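Molybdopterin molybdotransferase (Pyrococcus horikoshii, PDB 1UZ5) probably catalyses the insertion of molybdenum from molybdate into adenylyl-molybdopterin, yielding Mo-molybdopterin and AMP in a magnesium-dependent step of cofactor biosynthesis. Local coordinates at residues A[54-59]-A[112-117]; A[61-66]-A[133-138]; A[37-42]-A[176-181]. All blocks are in the same frame, centred on the assembly; numbering follows the deposited sequence.

Contact 1: residues A[54-59]-A[112-117]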
ATOM      1  N   ALA A  54     -22.128 -22.495  17.821  1.00 23.94           N
ATOM      2  CA  ALA A  54     -23.512 -22.585  17.385  1.00 20.37           C
ATOM      3  C   ALA A  54     -23.794 -21.389  16.484  1.00 32.63           C
ATOM      4  O   ALA A  54     -23.272 -20.298  16.715  1.00 26.75           O
ATOM      5  CB  ALA A  54     -24.441 -22.552  18.583  1.00 17.97           C
ATOM      6  N   THR A  55     -24.614 -21.599  15.461  1.00 20.60           N
ATOM      7  CA  THR A  55     -24.963 -20.525  14.539  1.00 27.11           C
ATOM      8  C   THR A  55     -26.389 -20.051  14.790  1.00 26.45           C
ATOM      9  O   THR A  55     -26.866 -19.124  14.144  1.00 28.59           O
ATOM     10  CB  THR A  55     -24.834 -20.981  13.076  1.00 37.44           C
ATOM     11  OG1 THR A  55     -25.704 -22.094  12.840  1.00 30.99           O
ATOM     12  CG2 THR A  55     -23.399 -21.393  12.778  1.00 28.85           C
ATOM     13  N   VAL A  56     -27.065 -20.698  15.734  1.00 27.12           N
ATOM     14  CA  VAL A  56     -28.435 -20.341  16.087  1.00 28.33           C
ATOM     15  C   VAL A  56     -28.670 -20.670  17.558  1.00 28.19           C
ATOM     16  O   VAL A  56     -27.897 -21.423  18.152  1.00 25.16           O
ATOM     17  CB  VAL A  56     -29.467 -21.151  15.260  1.00 30.17           C
ATOM     18  CG1 VAL A  56     -29.247 -20.932  13.771  1.00 41.96           C
ATOM     19  CG2 VAL A  56     -29.355 -22.629  15.596  1.00 36.76           C
ATOM     20  N   ASP A  57     -29.719 -20.095  18.147  1.00 24.37           N
ATOM     21  CA  ASP A  57     -30.058 -20.399  19.532  1.00 26.16           C
ATOM     22  C   ASP A  57     -30.810 -21.723  19.456  1.00 28.81           C
ATOM     23  O   ASP A  57     -31.671 -21.896  18.600  1.00 26.20           O
ATOM     24  CB  ASP A  57     -31.004 -19.357  20.141  1.00 26.86           C
ATOM     25  CG  ASP A  57     -30.356 -17.998  20.330  1.00 33.76           C
ATOM     26  OD1 ASP A  57     -29.132 -17.931  20.565  1.00 37.01           O
ATOM     27  OD2 ASP A  57     -31.092 -16.992  20.263  1.00 40.74           O
ATOM     28  N   GLY A  58     -30.494 -22.658  20.340  1.00 26.72           N
ATOM     29  CA  GLY A  58     -31.196 -23.924  20.301  1.00 23.28           C
ATOM     30  C   GLY A  58     -30.591 -24.964  21.211  1.00 24.03           C
ATOM     31  O   GLY A  58     -30.131 -24.653  22.309  1.00 22.19           O
ATOM     32  N   TYR A  59     -30.577 -26.207  20.751  1.00 21.09           N
ATOM     33  CA  TYR A  59     -30.040 -27.277  21.565  1.00 26.32           C
ATOM     34  C   TYR A  59     -28.937 -28.069  20.903  1.00 21.86           C
ATOM     35  O   TYR A  59     -29.108 -28.600  19.801  1.00 23.08           O
ATOM     36  CB  TYR A  59     -31.170 -28.213  21.998  1.00 27.76           C
ATOM     37  CG  TYR A  59     -32.198 -27.514  22.848  1.00 28.68           C
ATOM     38  CD1 TYR A  59     -33.222 -26.758  22.271  1.00 27.53           C
ATOM     39  CD2 TYR A  59     -32.103 -27.545  24.235  1.00 30.02           C
ATOM     40  CE1 TYR A  59     -34.125 -26.049  23.066  1.00 25.03           C
ATOM     41  CE2 TYR A  59     -32.990 -26.845  25.030  1.00 26.90           C
ATOM     42  CZ  TYR A  59     -33.996 -26.099  24.446  1.00 32.53           C
ATOM     43  OH  TYR A  59     -34.862 -25.406  25.263  1.00 36.33           O
ATOM     44  N   ASP A 112     -22.339 -32.336  18.167  1.00 18.84           N
ATOM     45  CA  ASP A 112     -21.886 -32.083  16.802  1.00 20.72           C
ATOM     46  C   ASP A 112     -22.950 -31.404  15.954  1.00 19.97           C
ATOM     47  O   ASP A 112     -22.789 -31.245  14.747  1.00 25.88           O
ATOM     48  CB  ASP A 112     -21.416 -33.376  16.129  1.00 25.54           C
ATOM     49  CG  ASP A 112     -22.508 -34.434  16.049  1.00 32.20           C
ATOM     50  OD1 ASP A 112     -23.673 -34.124  16.364  1.00 28.93           O
ATOM     51  OD2 ASP A 112     -22.191 -35.576  15.659  1.00 28.40           O
ATOM     52  N   ALA A 113     -24.043 -31.006  16.594  1.00 22.71           N
ATOM     53  CA  ALA A 113     -25.115 -30.310  15.903  1.00 21.30           C
ATOM     54  C   ALA A 113     -25.923 -29.484  16.886  1.00 17.33           C
ATOM     55  O   ALA A 113     -25.937 -29.766  18.084  1.00 21.91           O
ATOM     56  CB  ALA A 113     -26.031 -31.307  15.190  1.00 24.72           C
ATOM     57  N   VAL A 114     -26.580 -28.451  16.368  1.00 21.41           N
ATOM     58  CA  VAL A 114     -27.439 -27.608  17.180  1.00 23.30           C
ATOM     59  C   VAL A 114     -28.779 -27.512  16.463  1.00 25.68           C
ATOM     60  O   VAL A 114     -28.842 -27.129  15.296  1.00 23.44           O
ATOM     61  CB  VAL A 114     -26.879 -26.174  17.358  1.00 18.33           C
ATOM     62  CG1 VAL A 114     -27.856 -25.354  18.204  1.00 16.41           C
ATOM     63  CG2 VAL A 114     -25.511 -26.220  18.039  1.00 19.01           C
ATOM     64  N   ILE A 115     -29.847 -27.871  17.159  1.00 23.25           N
ATOM     65  CA  ILE A 115     -31.182 -27.811  16.570  1.00 23.58           C
ATOM     66  C   ILE A 115     -31.842 -26.515  17.021  1.00 26.15           C
ATOM     67  O   ILE A 115     -31.961 -26.266  18.219  1.00 29.87           O
ATOM     68  CB  ILE A 115     -32.039 -29.008  17.026  1.00 28.39           C
ATOM     69  CG1 ILE A 115     -31.337 -30.317  16.641  1.00 20.82           C
ATOM     70  CG2 ILE A 115     -33.426 -28.924  16.401  1.00 31.25           C
ATOM     71  CD1 ILE A 115     -32.073 -31.588  17.078  1.00 31.74           C
ATOM     72  N   GLN A 116     -32.245 -25.686  16.062  1.00 24.62           N
ATOM     73  CA  GLN A 116     -32.883 -24.406  16.356  1.00 31.74           C
ATOM     74  C   GLN A 116     -33.926 -24.541  17.446  1.00 28.88           C
ATOM     75  O   GLN A 116     -34.623 -25.548  17.535  1.00 29.73           O
ATOM     76  CB  GLN A 116     -33.561 -23.829  15.117  1.00 35.87           C
ATOM     77  CG  GLN A 116     -32.643 -23.537  13.958  1.00 53.79           C
ATOM     78  CD  GLN A 116     -33.405 -22.998  12.764  1.00 58.34           C
ATOM     79  OE1 GLN A 116     -33.978 -21.912  12.821  1.00 61.66           O
ATOM     80  NE2 GLN A 116     -33.428 -23.765  11.678  1.00 61.96           N
ATOM     81  N   PHE A 117     -34.030 -23.501  18.263  1.00 27.42           N
ATOM     82  CA  PHE A 117     -34.969 -23.466  19.371  1.00 33.09           C
ATOM     83  C   PHE A 117     -36.392 -23.814  18.926  1.00 37.18           C
ATOM     84  O   PHE A 117     -37.079 -24.605  19.566  1.00 33.35           O
ATOM     85  CB  PHE A 117     -34.949 -22.065  19.992  1.00 32.79           C
ATOM     86  CG  PHE A 117     -35.688 -21.965  21.295  1.00 50.98           C
ATOM     87  CD1 PHE A 117     -35.223 -22.629  22.427  1.00 50.49           C
ATOM     88  CD2 PHE A 117     -36.851 -21.210  21.392  1.00 46.96           C
ATOM     89  CE1 PHE A 117     -35.906 -22.543  23.641  1.00 48.71           C
ATOM     90  CE2 PHE A 117     -37.543 -21.118  22.602  1.00 53.29           C
ATOM     91  CZ  PHE A 117     -37.068 -21.788  23.728  1.00 42.64           C
TER
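Val114 spreads its two methyls over the 54-59 segment. CG2 rests on Ala54 CB at 3.9 Å, while CG1, anti to the backbone N (chi1 179°), meets Val56 CG2 at 4.1 Å. Ile101 and Leu107 add further apolar contact around Val114. The same Val56 methyl also touches the aliphatic part of Gln116, at CG, 3.8 Å away. A second apolar patch forms between Tyr59 and Phe117, whose ring planes run nearly parallel and meet rim to rim: Tyr59 CE1 lies 3.6 Å from Phe117 CD1, and the phenol OH sits near the plane of the phenylalanine ring, 3.5 Å from its edge atom CE1. Val120 and Arg122 of strand 120-123 pack on the tyrosine as well. The frame beneath these side chains is an antiparallel pairing of strand 58-61 with strand 113-116, an outermost strand of a six-stranded mixed sheet in the N-terminal region of MoeA. Tyr59 and Ile115 make the hydrogen-bonded pair, with Tyr59 N to Ile115 O at 2.9 Å and Ile115 N to Tyr59 O at 2.8 Å, the latter N-H pointing within 14° of straight. Gly58 faces Gln116 as a non-hydrogen-bonded pair, its CA close against Ile115 O, where a side chain would clash. At the other end Asp112 and Ala113 both face Val61 in a classic beta bulge. Beyond Gly58 the pairing ends in a more bent bond, Phe117 N to Asp57 O at 2.9 Å (143° at the hydrogen). The Asp57 carboxylate turns from the 112-117 segment and accepts a hydrogen bond at OD1 from Thr103 N.

Contact 2: residues A[61-66]-A[133-138]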
ATOM      1  N   VAL A  61     -26.733 -31.180  20.403  1.00 21.69           N
ATOM      2  CA  VAL A  61     -27.009 -32.604  20.546  1.00 24.63           C
ATOM      3  C   VAL A  61     -25.957 -33.440  19.841  1.00 18.78           C
ATOM      4  O   VAL A  61     -25.123 -32.922  19.106  1.00 21.98           O
ATOM      5  CB  VAL A  61     -28.364 -32.989  19.896  1.00 24.37           C
ATOM      6  CG1 VAL A  61     -29.484 -32.124  20.445  1.00 20.36           C
ATOM      7  CG2 VAL A  61     -28.267 -32.841  18.369  1.00 23.07           C
ATOM      8  N   ARG A  62     -26.000 -34.741  20.096  1.00 21.99           N
ATOM      9  CA  ARG A  62     -25.127 -35.685  19.414  1.00 24.69           C
ATOM     10  C   ARG A  62     -26.082 -36.088  18.286  1.00 23.62           C
ATOM     11  O   ARG A  62     -27.111 -36.707  18.540  1.00 25.94           O
ATOM     12  CB  ARG A  62     -24.823 -36.871  20.327  1.00 26.29           C
ATOM     13  CG  ARG A  62     -24.045 -36.478  21.562  1.00 28.35           C
ATOM     14  CD  ARG A  62     -24.076 -37.544  22.644  1.00 39.85           C
ATOM     15  NE  ARG A  62     -23.750 -38.870  22.138  1.00 39.33           N
ATOM     16  CZ  ARG A  62     -22.985 -39.747  22.782  1.00 55.46           C
ATOM     17  NH1 ARG A  62     -22.458 -39.437  23.962  1.00 46.55           N
ATOM     18  NH2 ARG A  62     -22.747 -40.935  22.246  1.00 44.06           N
ATOM     19  N   ALA A  63     -25.770 -35.702  17.054  1.00 19.33           N
ATOM     20  CA  ALA A  63     -26.652 -35.991  15.917  1.00 24.45           C
ATOM     21  C   ALA A  63     -27.183 -37.429  15.862  1.00 32.09           C
ATOM     22  O   ALA A  63     -28.363 -37.652  15.583  1.00 29.49           O
ATOM     23  CB  ALA A  63     -25.946 -35.644  14.615  1.00 22.31           C
ATOM     24  N   GLU A  64     -26.310 -38.391  16.131  1.00 32.64           N
ATOM     25  CA  GLU A  64     -26.666 -39.806  16.116  1.00 36.74           C
ATOM     26  C   GLU A  64     -27.856 -40.155  17.013  1.00 41.96           C
ATOM     27  O   GLU A  64     -28.613 -41.075  16.706  1.00 38.73           O
ATOM     28  CB  GLU A  64     -25.457 -40.640  16.539  1.00 45.85           C
ATOM     29  CG  GLU A  64     -24.984 -40.332  17.956  1.00 68.28           C
ATOM     30  CD  GLU A  64     -23.564 -40.791  18.215  1.00 79.48           C
ATOM     31  OE1 GLU A  64     -23.302 -42.008  18.121  1.00 86.10           O
ATOM     32  OE2 GLU A  64     -22.709 -39.928  18.511  1.00 85.69           O
ATOM     33  N   ASP A  65     -28.020 -39.433  18.121  1.00 32.23           N
ATOM     34  CA  ASP A  65     -29.127 -39.705  19.036  1.00 29.92           C
ATOM     35  C   ASP A  65     -30.480 -39.318  18.447  1.00 27.68           C
ATOM     36  O   ASP A  65     -31.524 -39.610  19.032  1.00 31.50           O
ATOM     37  CB  ASP A  65     -28.946 -38.951  20.358  1.00 31.81           C
ATOM     38  CG  ASP A  65     -27.771 -39.450  21.172  1.00 44.72           C
ATOM     39  OD1 ASP A  65     -27.202 -40.510  20.832  1.00 39.34           O
ATOM     40  OD2 ASP A  65     -27.421 -38.777  22.168  1.00 34.33           O
ATOM     41  N   THR A  66     -30.467 -38.651  17.298  1.00 25.56           N
ATOM     42  CA  THR A  66     -31.709 -38.210  16.675  1.00 29.40           C
ATOM     43  C   THR A  66     -32.046 -38.935  15.368  1.00 34.04           C
ATOM     44  O   THR A  66     -33.030 -38.597  14.714  1.00 29.87           O
ATOM     45  CB  THR A  66     -31.653 -36.714  16.337  1.00 31.70           C
ATOM     46  OG1 THR A  66     -30.821 -36.527  15.185  1.00 30.28           O
ATOM     47  CG2 THR A  66     -31.085 -35.907  17.511  1.00 27.99           C
ATOM     48  N   ALA A 133     -31.150 -34.850  12.937  1.00 36.61           N
ATOM     49  CA  ALA A 133     -30.185 -33.796  12.667  1.00 35.65           C
ATOM     50  C   ALA A 133     -29.009 -34.511  12.018  1.00 34.17           C
ATOM     51  O   ALA A 133     -28.977 -35.739  11.961  1.00 31.71           O
ATOM     52  CB  ALA A 133     -29.743 -33.137  13.970  1.00 32.28           C
ATOM     53  N   TYR A 134     -28.053 -33.749  11.514  1.00 28.76           N
ATOM     54  CA  TYR A 134     -26.867 -34.331  10.915  1.00 29.87           C
ATOM     55  C   TYR A 134     -25.667 -33.557  11.446  1.00 27.43           C
ATOM     56  O   TYR A 134     -25.779 -32.374  11.756  1.00 29.16           O
ATOM     57  CB  TYR A 134     -26.913 -34.232   9.390  1.00 21.80           C
ATOM     58  CG  TYR A 134     -27.188 -32.844   8.865  1.00 27.43           C
ATOM     59  CD1 TYR A 134     -28.493 -32.406   8.641  1.00 29.83           C
ATOM     60  CD2 TYR A 134     -26.142 -31.962   8.602  1.00 31.70           C
ATOM     61  CE1 TYR A 134     -28.749 -31.124   8.163  1.00 29.94           C
ATOM     62  CE2 TYR A 134     -26.386 -30.681   8.129  1.00 33.06           C
ATOM     63  CZ  TYR A 134     -27.689 -30.267   7.910  1.00 38.34           C
ATOM     64  OH  TYR A 134     -27.924 -29.000   7.433  1.00 39.93           O
ATOM     65  N   PRO A 135     -24.508 -34.218  11.569  1.00 24.32           N
ATOM     66  CA  PRO A 135     -23.322 -33.519  12.073  1.00 27.06           C
ATOM     67  C   PRO A 135     -23.098 -32.232  11.299  1.00 30.99           C
ATOM     68  O   PRO A 135     -23.112 -32.238  10.068  1.00 27.62           O
ATOM     69  CB  PRO A 135     -22.203 -34.528  11.841  1.00 24.35           C
ATOM     70  CG  PRO A 135     -22.917 -35.856  12.014  1.00 25.36           C
ATOM     71  CD  PRO A 135     -24.206 -35.628  11.257  1.00 22.26           C
ATOM     72  N   GLY A 136     -22.915 -31.125  12.013  1.00 25.22           N
ATOM     73  CA  GLY A 136     -22.674 -29.859  11.341  1.00 25.80           C
ATOM     74  C   GLY A 136     -23.856 -28.907  11.300  1.00 30.01           C
ATOM     75  O   GLY A 136     -23.668 -27.699  11.162  1.00 25.99           O
ATOM     76  N   LEU A 137     -25.070 -29.442  11.405  1.00 27.76           N
ATOM     77  CA  LEU A 137     -26.277 -28.614  11.400  1.00 27.79           C
ATOM     78  C   LEU A 137     -26.189 -27.583  12.525  1.00 24.91           C
ATOM     79  O   LEU A 137     -25.856 -27.933  13.656  1.00 25.24           O
ATOM     80  CB  LEU A 137     -27.516 -29.485  11.631  1.00 32.31           C
ATOM     81  CG  LEU A 137     -28.840 -28.771  11.919  1.00 28.40           C
ATOM     82  CD1 LEU A 137     -29.383 -28.136  10.644  1.00 31.44           C
ATOM     83  CD2 LEU A 137     -29.844 -29.773  12.481  1.00 37.55           C
ATOM     84  N   GLY A 138     -26.491 -26.324  12.211  1.00 28.55           N
ATOM     85  CA  GLY A 138     -26.454 -25.265  13.211  1.00 23.49           C
ATOM     86  C   GLY A 138     -25.087 -25.019  13.828  1.00 25.43           C
ATOM     87  O   GLY A 138     -24.979 -24.471  14.931  1.00 25.63           O
TER
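Ala63 and Tyr134 bring their CA atoms to 5.3 Å, the closest backbone approach of two loop segments that form no beta pairing. Here the loop after strand 58-61 meets the loop after strand 126-129, both within the MoeA N-terminal region. On one side the chain curls into a 3-10 segment, 63-66, in which Thr66 N bonds back to Ala63 O. On the other it makes a type II beta turn from Tyr134 to Leu137, with Pro135 and Gly136 at the corner and Leu137 N bonded to Tyr134 O at 3.0 Å. Gly136 has a phi of 104°, a backbone shape that glycine adopts readily, with no CB to press on the carbonyl before it. The side-chain contact is small. Ala63 CB points at the peptide joining Tyr134 to Pro135, 3.7 Å from Pro135 N, and touches the proline ring at CD, 3.8 Å away. The Tyr134 side chain starts away from the 61-66 segment, and Leu137 CB lies over the centre of its ring. The polar link runs through Thr66, whose OG1 stands between its own backbone N and carbonyl carbon (chi1 75°). From there the hydroxyl donates to Ala63 O at 2.7 Å, in the plane of that carbonyl, and accepts the N-H of Ala133 at 2.8 Å in an almost straight bond (176°). Asp112 OD1 takes the N-H of Ala63. Because the threonine hydroxyl gives its proton to Ala63 O, it meets Ala133 N purely as an acceptor: one buried oxygen is satisfied in both roles, and Thr66 OG1 ties Ala133 to the 3-10 turn, while Ala63 O accepts from both Thr66 N and OG1.

Contact 3: residues A[37-42]-A[176-181]; sequences IAAEDI and KVFRKP
Ala38 and Val177 form a single beta bridge, by which the loop residues 37-42 join strand 174-178; that strand also pairs antiparallel with strand 25-29, where Val177 makes a backbone hydrogen bond with Glu26. Two backbone hydrogen bonds flank the bridge. Phe178 N reaches Ile37 O at 3.0 Å, nearly along the C=O axis, and Ala39 N reaches Lys176 O at 2.9 Å with an angle of 171° at the hydrogen. The apolar contacts gather on the Phe178 ring. Ala39 CA lies over one face as a CH-pi contact, 3.8 Å from the ring centroid and 15° off its normal, while Ile37 CG2 comes in at the edge, in plane, 3.9 Å from Phe178 CD2. With CG anti to its carbonyl carbon (chi1 -77°), Phe178 carries the ring across to Ala39. Lys155 packs on this ring too, and Ile25 touches Ala39. Water completes the polar contacts. One molecule accepts from Ile37 N and donates to Phe178 O at 2.7 Å, an oxygen that also accepts a hydrogen bond from Arg36 NH2. A second donates to both Glu40 O and Lys176 O, giving the latter a partner besides Ala39 N. Opposite charges meet only loosely at the solvent side: the extended side chains of Glu40 and Lys176 cross, yet Glu40 OE2 remains 4.4 Å from Lys176 NZ, beyond a salt bridge. Instead the other carboxylate oxygen is used, a third water donating to Glu40 OE1 at 2.9 Å and accepting from Lys176 NZ at 3.1 Å.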
ATOM      1  N   ILE A  37       3.763  -0.474   6.010  1.00 28.22           N
ATOM      2  CA  ILE A  37       3.898  -1.521   5.004  1.00 25.96           C
ATOM      3  C   ILE A  37       4.443  -2.800   5.638  1.00 25.47           C
ATOM      4  O   ILE A  37       5.507  -2.779   6.259  1.00 23.57           O
ATOM      5  CB  ILE A  37       4.878  -1.087   3.888  1.00 26.08           C
ATOM      6  CG1 ILE A  37       4.439   0.255   3.290  1.00 29.95           C
ATOM      7  CG2 ILE A  37       4.945  -2.157   2.812  1.00 23.44           C
ATOM      8  CD1 ILE A  37       3.090   0.226   2.624  1.00 30.17           C
ATOM      9  N   ALA A  38       3.719  -3.905   5.470  1.00 23.79           N
ATOM     10  CA  ALA A  38       4.135  -5.194   6.029  1.00 25.15           C
ATOM     11  C   ALA A  38       5.498  -5.614   5.480  1.00 25.66           C
ATOM     12  O   ALA A  38       5.693  -5.678   4.265  1.00 25.53           O
ATOM     13  CB  ALA A  38       3.086  -6.268   5.704  1.00 22.14           C
ATOM     14  N   ALA A  39       6.435  -5.910   6.375  1.00 28.19           N
ATOM     15  CA  ALA A  39       7.776  -6.315   5.963  1.00 29.78           C
ATOM     16  C   ALA A  39       7.862  -7.778   5.531  1.00 35.97           C
ATOM     17  O   ALA A  39       8.862  -8.200   4.958  1.00 32.11           O
ATOM     18  CB  ALA A  39       8.774  -6.040   7.084  1.00 26.27           C
ATOM     19  N   GLU A  40       6.817  -8.554   5.808  1.00 30.68           N
ATOM     20  CA  GLU A  40       6.793  -9.962   5.411  1.00 31.69           C
ATOM     21  C   GLU A  40       5.386 -10.529   5.459  1.00 26.39           C
ATOM     22  O   GLU A  40       4.490  -9.948   6.083  1.00 24.93           O
ATOM     23  CB  GLU A  40       7.707 -10.803   6.307  1.00 35.69           C
ATOM     24  CG  GLU A  40       7.392 -10.732   7.782  1.00 44.55           C
ATOM     25  CD  GLU A  40       8.285 -11.643   8.612  1.00 53.59           C
ATOM     26  OE1 GLU A  40       9.512 -11.666   8.374  1.00 55.75           O
ATOM     27  OE2 GLU A  40       7.759 -12.330   9.513  1.00 65.68           O
ATOM     28  N   ASP A  41       5.192 -11.657   4.785  1.00 25.33           N
ATOM     29  CA  ASP A  41       3.888 -12.302   4.765  1.00 28.02           C
ATOM     30  C   ASP A  41       3.493 -12.613   6.202  1.00 27.36           C
ATOM     31  O   ASP A  41       4.357 -12.818   7.061  1.00 24.55           O
ATOM     32  CB  ASP A  41       3.934 -13.612   3.968  1.00 29.71           C
ATOM     33  CG  ASP A  41       4.371 -13.414   2.526  1.00 40.95           C
ATOM     34  OD1 ASP A  41       3.860 -12.492   1.853  1.00 33.02           O
ATOM     35  OD2 ASP A  41       5.224 -14.199   2.059  1.00 51.95           O
ATOM     36  N   ILE A  42       2.190 -12.617   6.463  1.00 22.82           N
ATOM     37  CA  ILE A  42       1.670 -12.941   7.789  1.00 22.33           C
ATOM     38  C   ILE A  42       0.591 -13.998   7.586  1.00 26.82           C
ATOM     39  O   ILE A  42      -0.346 -13.798   6.813  1.00 24.77           O
ATOM     40  CB  ILE A  42       1.034 -11.723   8.477  1.00 26.32           C
ATOM     41  CG1 ILE A  42       2.055 -10.589   8.572  1.00 29.03           C
ATOM     42  CG2 ILE A  42       0.548 -12.115   9.870  1.00 23.99           C
ATOM     43  CD1 ILE A  42       1.494  -9.308   9.148  1.00 23.83           C
ATOM     44  N   LYS A 176       5.459  -6.715  12.036  1.00 25.31           N
ATOM     45  CA  LYS A 176       6.739  -6.328  11.460  1.00 29.74           C
ATOM     46  C   LYS A 176       6.532  -5.506  10.203  1.00 26.64           C
ATOM     47  O   LYS A 176       5.983  -5.986   9.213  1.00 25.44           O
ATOM     48  CB  LYS A 176       7.568  -7.568  11.125  1.00 29.70           C
ATOM     49  CG  LYS A 176       8.111  -8.289  12.355  1.00 38.32           C
ATOM     50  CD  LYS A 176       8.981  -9.469  11.958  1.00 43.78           C
ATOM     51  CE  LYS A 176       9.602 -10.122  13.182  1.00 53.44           C
ATOM     52  NZ  LYS A 176      10.492 -11.250  12.812  1.00 64.08           N
ATOM     53  N   VAL A 177       6.971  -4.257  10.246  1.00 27.25           N
ATOM     54  CA  VAL A 177       6.815  -3.384   9.095  1.00 25.81           C
ATOM     55  C   VAL A 177       8.160  -2.796   8.682  1.00 25.37           C
ATOM     56  O   VAL A 177       9.109  -2.766   9.469  1.00 23.07           O
ATOM     57  CB  VAL A 177       5.826  -2.241   9.406  1.00 25.87           C
ATOM     58  CG1 VAL A 177       4.446  -2.814   9.714  1.00 22.05           C
ATOM     59  CG2 VAL A 177       6.330  -1.423  10.581  1.00 21.80           C
ATOM     60  N   PHE A 178       8.244  -2.355   7.434  1.00 25.80           N
ATOM     61  CA  PHE A 178       9.477  -1.757   6.940  1.00 28.84           C
ATOM     62  C   PHE A 178       9.655  -0.400   7.592  1.00 22.89           C
ATOM     63  O   PHE A 178       8.681   0.336   7.785  1.00 32.33           O
ATOM     64  CB  PHE A 178       9.416  -1.553   5.425  1.00 22.45           C
ATOM     65  CG  PHE A 178       9.614  -2.803   4.624  1.00 27.67           C
ATOM     66  CD1 PHE A 178      10.826  -3.481   4.660  1.00 32.70           C
ATOM     67  CD2 PHE A 178       8.606  -3.272   3.787  1.00 24.74           C
ATOM     68  CE1 PHE A 178      11.034  -4.605   3.870  1.00 32.78           C
ATOM     69  CE2 PHE A 178       8.803  -4.397   2.992  1.00 29.93           C
ATOM     70  CZ  PHE A 178      10.021  -5.063   3.033  1.00 35.49           C
ATOM     71  N   ARG A 179      10.887  -0.072   7.960  1.00 32.76           N
ATOM     72  CA  ARG A 179      11.155   1.246   8.516  1.00 27.47           C
ATOM     73  C   ARG A 179      11.004   2.141   7.289  1.00 25.68           C
ATOM     74  O   ARG A 179      11.146   1.674   6.159  1.00 22.77           O
ATOM     75  CB  ARG A 179      12.577   1.330   9.071  1.00 41.81           C
ATOM     76  CG  ARG A 179      12.771   0.570  10.371  1.00 38.81           C
ATOM     77  CD  ARG A 179      14.212   0.643  10.845  1.00 43.82           C
ATOM     78  NE  ARG A 179      14.416  -0.122  12.070  1.00 51.48           N
ATOM     79  CZ  ARG A 179      13.952   0.239  13.262  1.00 61.91           C
ATOM     80  NH1 ARG A 179      13.256   1.361  13.396  1.00 55.69           N
ATOM     81  NH2 ARG A 179      14.183  -0.524  14.323  1.00 59.05           N
ATOM     82  N   LYS A 180      10.695   3.412   7.492  1.00 28.22           N
ATOM     83  CA  LYS A 180      10.506   4.296   6.349  1.00 33.03           C
ATOM     84  C   LYS A 180      11.830   4.739   5.740  1.00 24.14           C
ATOM     85  O   LYS A 180      12.686   5.284   6.429  1.00 25.71           O
ATOM     86  CB  LYS A 180       9.683   5.519   6.764  1.00 31.81           C
ATOM     87  CG  LYS A 180       8.272   5.170   7.215  1.00 31.58           C
ATOM     88  CD  LYS A 180       7.512   6.394   7.685  1.00 31.61           C
ATOM     89  CE  LYS A 180       6.084   6.036   8.066  1.00 40.58           C
ATOM     90  NZ  LYS A 180       5.334   7.227   8.545  1.00 43.49           N
ATOM     91  N   PRO A 181      12.019   4.480   4.439  1.00 20.00           N
ATOM     92  CA  PRO A 181      13.252   4.870   3.745  1.00 31.12           C
ATOM     93  C   PRO A 181      13.348   6.396   3.822  1.00 30.76           C
ATOM     94  O   PRO A 181      12.408   7.097   3.446  1.00 30.53           O
ATOM     95  CB  PRO A 181      13.009   4.398   2.313  1.00 33.97           C
ATOM     96  CG  PRO A 181      12.007   3.296   2.466  1.00 36.74           C
ATOM     97  CD  PRO A 181      11.080   3.843   3.506  1.00 20.24           C
TER
HETATM   98  O   HOH W   1       6.165   0.920   6.930  1.00 19.31           O
HETATM   99  O   HOH W   2       4.804  -8.569   8.674  1.00 33.63           O
HETATM  100  O   HOH W   3      11.187 -13.021  10.379  1.00 46.22           O

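Along the chain the segments run 37-42, 54-59, 61-66, 112-117, 133-138 and 176-181, so contacts 1 and 2 interlock and contact 3 closes a long loop around both. Contacts 1 and 2 are neighbours, their centres 9 Å apart: contact 1 pairs strands 58-61 and 113-116, contact 2 lies in the loops that follow strands 58-61 and 126-129 of the same sheet, and a probable hydrogen bond from Gly136 N to Asp112 O joins them directly. Contact 3 lies about 43 and 46 Å from their centres, its own centre about 11 Å from the centre of the chain. It holds together the outgoing and returning limbs of this elongated molecule, and strand 182-188 of another sheet follows directly.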